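Local atomic coordinates of kojibiose phosphorylase (Gut metagenome, PDB entry 6W0P), a protein that is a carbohydrate-active enzyme of glycoside hydrolase family 65, joining a beta-rich N-terminal domain to a helical catalytic domain, with a smaller beta domain at the C-terminal end. Residues R315-Q320 / T667-A672; R650-L653 / N659-E662; L545-Q548 / F552-M555. All blocks are in the same frame, centred on the assembly; numbering follows the deposited sequence.

Contact 1: residues R315-Q320 / T667-A672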
loop_
_atom_site.group_PDB
_atom_site.type_symbol
_atom_site.label_atom_id
_atom_site.label_comp_id
_atom_site.label_asym_id
_atom_site.label_seq_id
_atom_site.Cartn_x
_atom_site.Cartn_y
_atom_site.Cartn_z
ATOM N N ARG A 315 -38.457 14.276 1.351
ATOM C CA ARG A 315 -39.274 13.365 2.185
ATOM C C ARG A 315 -38.694 11.954 2.052
ATOM O O ARG A 315 -38.616 11.236 3.060
ATOM C CB ARG A 315 -40.756 13.496 1.833
ATOM C CG ARG A 315 -41.626 12.934 2.942
ATOM C CD ARG A 315 -43.086 13.191 2.689
ATOM N NE ARG A 315 -43.482 14.501 3.161
ATOM C CZ ARG A 315 -44.076 15.445 2.442
ATOM N NH1 ARG A 315 -44.320 15.272 1.145
ATOM N NH2 ARG A 315 -44.402 16.579 3.043
ATOM N N TYR A 316 -38.183 11.614 0.869
ATOM C CA TYR A 316 -37.474 10.330 0.691
ATOM C C TYR A 316 -36.280 10.305 1.655
ATOM O O TYR A 316 -36.086 9.273 2.355
ATOM C CB TYR A 316 -37.081 10.106 -0.777
ATOM C CG TYR A 316 -36.284 8.846 -0.970
ATOM C CD1 TYR A 316 -36.891 7.601 -0.956
ATOM C CD2 TYR A 316 -34.911 8.894 -1.089
ATOM C CE1 TYR A 316 -36.151 6.439 -1.090
ATOM C CE2 TYR A 316 -34.160 7.747 -1.251
ATOM C CZ TYR A 316 -34.778 6.511 -1.237
ATOM O OH TYR A 316 -34.014 5.391 -1.354
ATOM N N CYS A 317 -35.465 11.373 1.653
ATOM C CA CYS A 317 -34.248 11.502 2.511
ATOM C C CYS A 317 -34.627 11.369 3.996
ATOM O O CYS A 317 -33.992 10.573 4.701
ATOM C CB CYS A 317 -33.520 12.825 2.278
ATOM S SG CYS A 317 -32.738 12.941 0.646
ATOM N N LEU A 318 -35.647 12.084 4.462
ATOM C CA LEU A 318 -36.114 11.961 5.865
ATOM C C LEU A 318 -36.533 10.497 6.135
ATOM O O LEU A 318 -36.191 9.961 7.216
ATOM C CB LEU A 318 -37.247 12.951 6.152
ATOM C CG LEU A 318 -36.874 14.423 5.969
ATOM C CD1 LEU A 318 -37.960 15.336 6.508
ATOM C CD2 LEU A 318 -35.542 14.753 6.629
ATOM N N PHE A 319 -37.221 9.872 5.186
ATOM C CA PHE A 319 -37.699 8.474 5.324
ATOM C C PHE A 319 -36.514 7.551 5.605
ATOM O O PHE A 319 -36.593 6.750 6.560
ATOM C CB PHE A 319 -38.513 8.061 4.099
ATOM C CG PHE A 319 -38.948 6.619 4.139
ATOM C CD1 PHE A 319 -40.085 6.254 4.832
ATOM C CD2 PHE A 319 -38.192 5.642 3.528
ATOM C CE1 PHE A 319 -40.470 4.927 4.895
ATOM C CE2 PHE A 319 -38.591 4.317 3.571
ATOM C CZ PHE A 319 -39.720 3.960 4.261
ATOM N N GLN A 320 -35.452 7.647 4.803
ATOM C CA GLN A 320 -34.232 6.800 4.940
ATOM C C GLN A 320 -33.465 7.108 6.240
ATOM O O GLN A 320 -32.806 6.186 6.787
ATOM C CB GLN A 320 -33.326 6.964 3.716
ATOM C CG GLN A 320 -33.911 6.367 2.441
ATOM C CD GLN A 320 -34.182 4.880 2.558
ATOM O OE1 GLN A 320 -33.739 4.198 3.491
ATOM N NE2 GLN A 320 -34.928 4.360 1.599
ATOM N N THR A 667 -24.674 9.743 4.069
ATOM C CA THR A 667 -24.162 11.105 4.388
ATOM C C THR A 667 -24.803 12.125 3.440
ATOM O O THR A 667 -25.184 13.199 3.896
ATOM C CB THR A 667 -22.638 11.199 4.321
ATOM O OG1 THR A 667 -22.164 10.428 5.410
ATOM C CG2 THR A 667 -22.130 12.615 4.481
ATOM N N SER A 668 -24.915 11.786 2.170
ATOM C CA SER A 668 -25.558 12.642 1.149
ATOM C C SER A 668 -27.022 12.883 1.540
ATOM O O SER A 668 -27.504 14.035 1.418
ATOM C CB SER A 668 -25.437 12.050 -0.218
ATOM O OG SER A 668 -26.411 12.663 -1.052
ATOM N N ILE A 669 -27.680 11.849 2.052
ATOM C CA ILE A 669 -29.089 11.911 2.515
ATOM C C ILE A 669 -29.170 12.866 3.710
ATOM O O ILE A 669 -30.060 13.736 3.676
ATOM C CB ILE A 669 -29.608 10.483 2.796
ATOM C CG1 ILE A 669 -29.847 9.767 1.466
ATOM C CG2 ILE A 669 -30.870 10.481 3.646
ATOM C CD1 ILE A 669 -30.163 8.318 1.595
ATOM N N ALA A 670 -28.278 12.727 4.698
ATOM C CA ALA A 670 -28.228 13.581 5.903
ATOM C C ALA A 670 -27.940 15.019 5.475
ATOM O O ALA A 670 -28.538 15.930 6.047
ATOM C CB ALA A 670 -27.175 13.108 6.871
ATOM N N ALA A 671 -27.055 15.196 4.497
ATOM C CA ALA A 671 -26.562 16.514 4.040
ATOM C C ALA A 671 -27.712 17.329 3.446
ATOM O O ALA A 671 -27.610 18.553 3.477
ATOM C CB ALA A 671 -25.459 16.341 3.031
ATOM N N ALA A 672 -28.751 16.682 2.912
ATOM C CA ALA A 672 -29.877 17.389 2.266
ATOM C C ALA A 672 -30.637 18.125 3.371
ATOM O O ALA A 672 -30.945 19.330 3.210
ATOM C CB ALA A 672 -30.757 16.426 1.512
#
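Cys317 and Ile669 face each other where helix 308-324 crosses helix 666-680, two helices of the catalytic domain, which in this family is an (alpha/alpha)6 barrel. The short axes approach to 8.9 Å and run at 122° to each other, and the touch centres on Cys317 and Ile669. The CA atoms of Cys317 and Ile669 lie 5.2 Å apart at the crossing. Ile669 fills the interval with its two branches. Its CG2, set anti to the backbone N, points at the backbone of the other helix and ends 3.3 Å from Cys317 O and 3.8 Å from Cys317 CB. The longer branch runs out extended (chi2 172°) along the partner helix, and its CD1 rests 4.0 Å from Gln320 CB, one turn farther on. Cys317 answers in the other direction: its SG reaches toward the C-terminal end of 667-672 and meets Ala672 CB at 4.1 Å. No hydrogen bond links the two segments, and all four touching residues are buried. Met321, a turn beyond Cys317 on helix 308-324, extends the apolar patch over Ile669 and Ala670. The polar end of Gln320 is kept away from the crossing. The bend at chi2 (-60°) turns the amide away from Ile669, toward Tyr316 OH, and its OE1 bonds to Gln323 NE2. Tyr316 OH is held by the backbone O of Ile32, tying the same helix to helix 26-32. Gln320 CG lies over one face of the Tyr316 ring, 3.8 Å above its plane and displaced toward the rim, while Gln320 NE2 makes a weak hydrogen bond of 3.3 Å to Tyr316 OH.

Contact 2: residues R650-L653 / N659-E662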
loop_
_atom_site.group_PDB
_atom_site.type_symbol
_atom_site.label_atom_id
_atom_site.label_comp_id
_atom_site.label_asym_id
_atom_site.label_seq_id
_atom_site.Cartn_x
_atom_site.Cartn_y
_atom_site.Cartn_z
ATOM N N ARG A 650 -31.893 14.516 -4.571
ATOM C CA ARG A 650 -32.096 13.590 -5.721
ATOM C C ARG A 650 -30.877 12.685 -5.971
ATOM O O ARG A 650 -30.915 11.915 -6.944
ATOM C CB ARG A 650 -32.376 14.387 -7.007
ATOM C CG ARG A 650 -33.538 15.365 -6.912
ATOM C CD ARG A 650 -34.850 14.681 -6.563
ATOM N NE ARG A 650 -35.177 13.644 -7.531
ATOM C CZ ARG A 650 -36.352 13.051 -7.623
ATOM N NH1 ARG A 650 -37.342 13.407 -6.812
ATOM N NH2 ARG A 650 -36.528 12.101 -8.539
ATOM N N LEU A 651 -29.821 12.751 -5.169
ATOM C CA LEU A 651 -28.569 12.066 -5.550
ATOM C C LEU A 651 -28.849 10.578 -5.780
ATOM O O LEU A 651 -28.389 10.056 -6.825
ATOM C CB LEU A 651 -27.483 12.280 -4.496
ATOM C CG LEU A 651 -26.092 11.818 -4.939
ATOM C CD1 LEU A 651 -25.034 12.819 -4.519
ATOM C CD2 LEU A 651 -25.754 10.448 -4.363
ATOM N N ASP A 652 -29.574 9.909 -4.870
ATOM C CA ASP A 652 -29.933 8.465 -5.029
ATOM C C ASP A 652 -31.123 8.277 -5.997
ATOM O O ASP A 652 -31.029 7.413 -6.907
ATOM C CB ASP A 652 -30.162 7.818 -3.666
ATOM C CG ASP A 652 -28.847 7.680 -2.929
ATOM O OD1 ASP A 652 -27.898 7.101 -3.525
ATOM O OD2 ASP A 652 -28.753 8.185 -1.813
ATOM N N LEU A 653 -32.226 9.016 -5.843
ATOM C CA LEU A 653 -33.427 8.749 -6.693
ATOM C C LEU A 653 -33.050 8.799 -8.180
ATOM O O LEU A 653 -33.550 7.955 -8.952
ATOM C CB LEU A 653 -34.529 9.751 -6.369
ATOM C CG LEU A 653 -35.174 9.598 -4.998
ATOM C CD1 LEU A 653 -36.107 10.741 -4.742
ATOM C CD2 LEU A 653 -35.936 8.289 -4.870
ATOM N N ASN A 659 -23.667 4.985 -8.965
ATOM C CA ASN A 659 -23.375 3.775 -8.145
ATOM C C ASN A 659 -24.461 3.570 -7.068
ATOM O O ASN A 659 -24.190 2.907 -6.067
ATOM C CB ASN A 659 -21.974 3.862 -7.524
ATOM C CG ASN A 659 -21.874 4.998 -6.511
ATOM O OD1 ASN A 659 -22.730 5.885 -6.490
ATOM N ND2 ASN A 659 -20.853 4.984 -5.659
ATOM N N THR A 660 -25.653 4.122 -7.234
ATOM C CA THR A 660 -26.780 3.877 -6.306
ATOM C C THR A 660 -27.180 2.403 -6.402
ATOM O O THR A 660 -27.855 1.935 -5.477
ATOM C CB THR A 660 -27.941 4.848 -6.550
ATOM O OG1 THR A 660 -27.512 6.112 -6.044
ATOM C CG2 THR A 660 -29.232 4.431 -5.878
ATOM N N CYS A 661 -26.754 1.690 -7.452
ATOM C CA CYS A 661 -26.928 0.206 -7.584
ATOM C C CYS A 661 -26.352 -0.486 -6.349
ATOM O O CYS A 661 -26.951 -1.469 -5.928
ATOM C CB CYS A 661 -26.312 -0.360 -8.866
ATOM S SG CYS A 661 -24.569 0.050 -9.152
ATOM N N GLU A 662 -25.280 0.068 -5.761
ATOM C CA GLU A 662 -24.551 -0.505 -4.599
ATOM C C GLU A 662 -25.305 -0.228 -3.296
ATOM O O GLU A 662 -25.056 -0.938 -2.288
ATOM C CB GLU A 662 -23.158 0.115 -4.435
ATOM C CG GLU A 662 -22.155 -0.203 -5.534
ATOM C CD GLU A 662 -20.835 0.550 -5.387
ATOM O OE1 GLU A 662 -20.542 1.040 -4.285
ATOM O OE2 GLU A 662 -20.108 0.679 -6.380
HETATM O O HOH W 1 -26.029 8.307 -7.155
#
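Thr660 gives its hydroxyl hydrogen to Asp652, OG1 standing 2.7 Å from OD1, and this one bond carries the tight half of the contact. It closes a loop between helix 638-645 and helix 666-680. The bond uses the anti lone pair of OD1, the one turned away from OD2. Thr660 presents both branches to Asp652: OG1, anti to the carbonyl carbon at a chi1 of -73°, is directed at the carboxylate, while CG2 lies 3.6 Å from Asp652 O. Ile32 of helix 26-32 packs on Thr660 and on Leu653. The other half is looser. Leu651 O stays 4.1 Å from Thr660 OG1, too far for a direct bond, and a water spans the interval, donating to Leu651 O at 3.0 Å and to Thr660 OG1 at 2.9 Å. Behind Thr660 the chain turns as a short 3-10 segment, with Glu662 N bonded to Asn659 O at 3.1 Å, and Thr660 N is held by Asp655 OD1. Asp652 OD1 also receives ND1 of His665, whose NE2 makes a weak bond to Asn659 OD1, which probably helps fix the rotation of the imidazole. The chemistry sets a direction for the hydrogens: the water donates to the hydroxyl, the hydroxyl donates to the carboxylate, and Thr660 OG1 serves as acceptor and donor at once.

Contact 3: residues L545-Q548 / F552-M555; sequences LFEQ and FFDM
Glu547 OE2 receives Phe553 N in a nearly straight hydrogen bond of 2.8 Å (170°), on its anti lone pair, and is gripped a second time by a water that donates at 2.6 Å. The same water takes a weak bond from Asp554 N at 3.4 Å. Glu547 reaches this spot with an extended chain, CG anti to the backbone N (chi1 -172°), which runs over one face of the Phe553 ring. Its CG sits 3.5 Å from the ring centroid and almost exactly on the ring normal, a CH-pi contact, and farther along the carboxylate stacks on the ring with the planes 18° apart. The backbone that OE2 holds belongs to a type I beta turn, Phe552 to Met555, closed by Met555 N on Phe552 O; the segments are two limbs of a loop between helix 522-534 and helix 590-596. Leu545 CB comes obliquely against Phe553 CZ at 4.2 Å, and Tyr612 of helix 603-613 meets the Phe553 ring edge-to-face. Gln548 packs against Phe552 instead: its CB lies over one face, 4.2 Å from the centroid and offset toward the rim, while its NE2 bonds to Asp477 OD2. Asp554, in the same turn, makes a salt bridge to Lys467 of the second subunit and a hydrogen bond to Asn462 of that subunit.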
loop_
_atom_site.group_PDB
_atom_site.type_symbol
_atom_site.label_atom_id
_atom_site.label_comp_id
_atom_site.label_asym_id
_atom_site.label_seq_id
_atom_site.Cartn_x
_atom_site.Cartn_y
_atom_site.Cartn_z
ATOM N N LEU A 545 -6.769 34.149 6.923
ATOM C CA LEU A 545 -6.735 32.762 6.355
ATOM C C LEU A 545 -6.140 31.783 7.371
ATOM O O LEU A 545 -5.188 32.152 8.072
ATOM C CB LEU A 545 -5.923 32.731 5.060
ATOM C CG LEU A 545 -6.522 33.492 3.876
ATOM C CD1 LEU A 545 -5.543 33.556 2.714
ATOM C CD2 LEU A 545 -7.822 32.857 3.411
ATOM N N PHE A 546 -6.703 30.580 7.468
ATOM C CA PHE A 546 -5.990 29.379 7.974
ATOM C C PHE A 546 -5.254 28.742 6.799
ATOM O O PHE A 546 -5.815 28.720 5.658
ATOM C CB PHE A 546 -6.939 28.378 8.617
ATOM C CG PHE A 546 -7.602 28.890 9.867
ATOM C CD1 PHE A 546 -6.995 28.754 11.109
ATOM C CD2 PHE A 546 -8.830 29.523 9.796
ATOM C CE1 PHE A 546 -7.617 29.249 12.250
ATOM C CE2 PHE A 546 -9.451 29.990 10.940
ATOM C CZ PHE A 546 -8.849 29.850 12.164
ATOM N N GLU A 547 -4.025 28.285 7.033
ATOM C CA GLU A 547 -3.287 27.499 6.010
ATOM C C GLU A 547 -3.611 26.038 6.301
ATOM O O GLU A 547 -3.486 25.669 7.444
ATOM C CB GLU A 547 -1.780 27.787 6.019
ATOM C CG GLU A 547 -1.061 27.131 4.837
ATOM C CD GLU A 547 0.434 27.398 4.715
ATOM O OE1 GLU A 547 1.056 27.785 5.727
ATOM O OE2 GLU A 547 0.976 27.168 3.631
ATOM N N GLN A 548 -4.050 25.274 5.300
ATOM C CA GLN A 548 -4.617 23.918 5.492
ATOM C C GLN A 548 -3.577 23.021 6.152
ATOM O O GLN A 548 -3.959 22.203 7.010
ATOM C CB GLN A 548 -5.067 23.302 4.165
ATOM C CG GLN A 548 -5.857 22.039 4.379
ATOM C CD GLN A 548 -6.368 21.491 3.078
ATOM O OE1 GLN A 548 -7.201 22.113 2.417
ATOM N NE2 GLN A 548 -5.884 20.311 2.726
ATOM N N PHE A 552 1.202 24.315 2.445
ATOM C CA PHE A 552 0.025 24.237 1.542
ATOM C C PHE A 552 0.001 25.406 0.547
ATOM O O PHE A 552 -0.180 25.131 -0.632
ATOM C CB PHE A 552 -1.323 24.197 2.257
ATOM C CG PHE A 552 -2.426 23.890 1.281
ATOM C CD1 PHE A 552 -3.036 24.899 0.554
ATOM C CD2 PHE A 552 -2.783 22.579 1.014
ATOM C CE1 PHE A 552 -4.013 24.605 -0.382
ATOM C CE2 PHE A 552 -3.760 22.286 0.081
ATOM C CZ PHE A 552 -4.372 23.303 -0.617
ATOM N N PHE A 553 0.125 26.655 0.998
ATOM C CA PHE A 553 -0.022 27.875 0.149
ATOM C C PHE A 553 0.969 27.874 -1.018
ATOM O O PHE A 553 0.599 28.387 -2.088
ATOM C CB PHE A 553 0.233 29.157 0.951
ATOM C CG PHE A 553 -0.834 29.527 1.943
ATOM C CD1 PHE A 553 -2.150 29.126 1.760
ATOM C CD2 PHE A 553 -0.533 30.350 3.022
ATOM C CE1 PHE A 553 -3.144 29.522 2.640
ATOM C CE2 PHE A 553 -1.528 30.746 3.906
ATOM C CZ PHE A 553 -2.825 30.310 3.726
ATOM N N ASP A 554 2.176 27.333 -0.802
ATOM C CA ASP A 554 3.315 27.391 -1.761
ATOM C C ASP A 554 3.291 26.214 -2.744
ATOM O O ASP A 554 4.140 26.201 -3.646
ATOM C CB ASP A 554 4.666 27.513 -1.034
ATOM C CG ASP A 554 5.655 28.347 -1.837
ATOM O OD1 ASP A 554 5.210 29.326 -2.460
ATOM O OD2 ASP A 554 6.836 27.984 -1.899
ATOM N N MET A 555 2.332 25.294 -2.648
ATOM C CA MET A 555 2.280 24.092 -3.530
ATOM C C MET A 555 2.054 24.547 -4.966
ATOM O O MET A 555 1.553 25.649 -5.204
ATOM C CB MET A 555 1.166 23.120 -3.130
ATOM C CG MET A 555 1.376 22.492 -1.757
ATOM S SD MET A 555 2.802 21.358 -1.615
ATOM C CE MET A 555 2.215 20.070 -2.715
HETATM O O HOH W 2 3.239 27.676 2.383
#

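From the N terminus the chain passes through many beta strands and helices 263-277 and 282-300 before helix 308-324 brings it to contact 1; the partner helix 666-680 arrives almost 350 residues later, and this long closure embraces both other contacts. Contact 3 comes first within it, a short loop closure over three intervening residues at the subunit interface. Contact 2 follows in series, again closing a small loop, just before helix 666-680. Contacts 1 and 2 touch: Ser668 OG meets Leu651 CB at 3.6 Å and Ile669 CD1 meets Asp652 OD2 at 3.7 Å, so the crossing helices and the loop share one buried core. Contact 3 stands apart, its centre about 34 Å from that of contact 1.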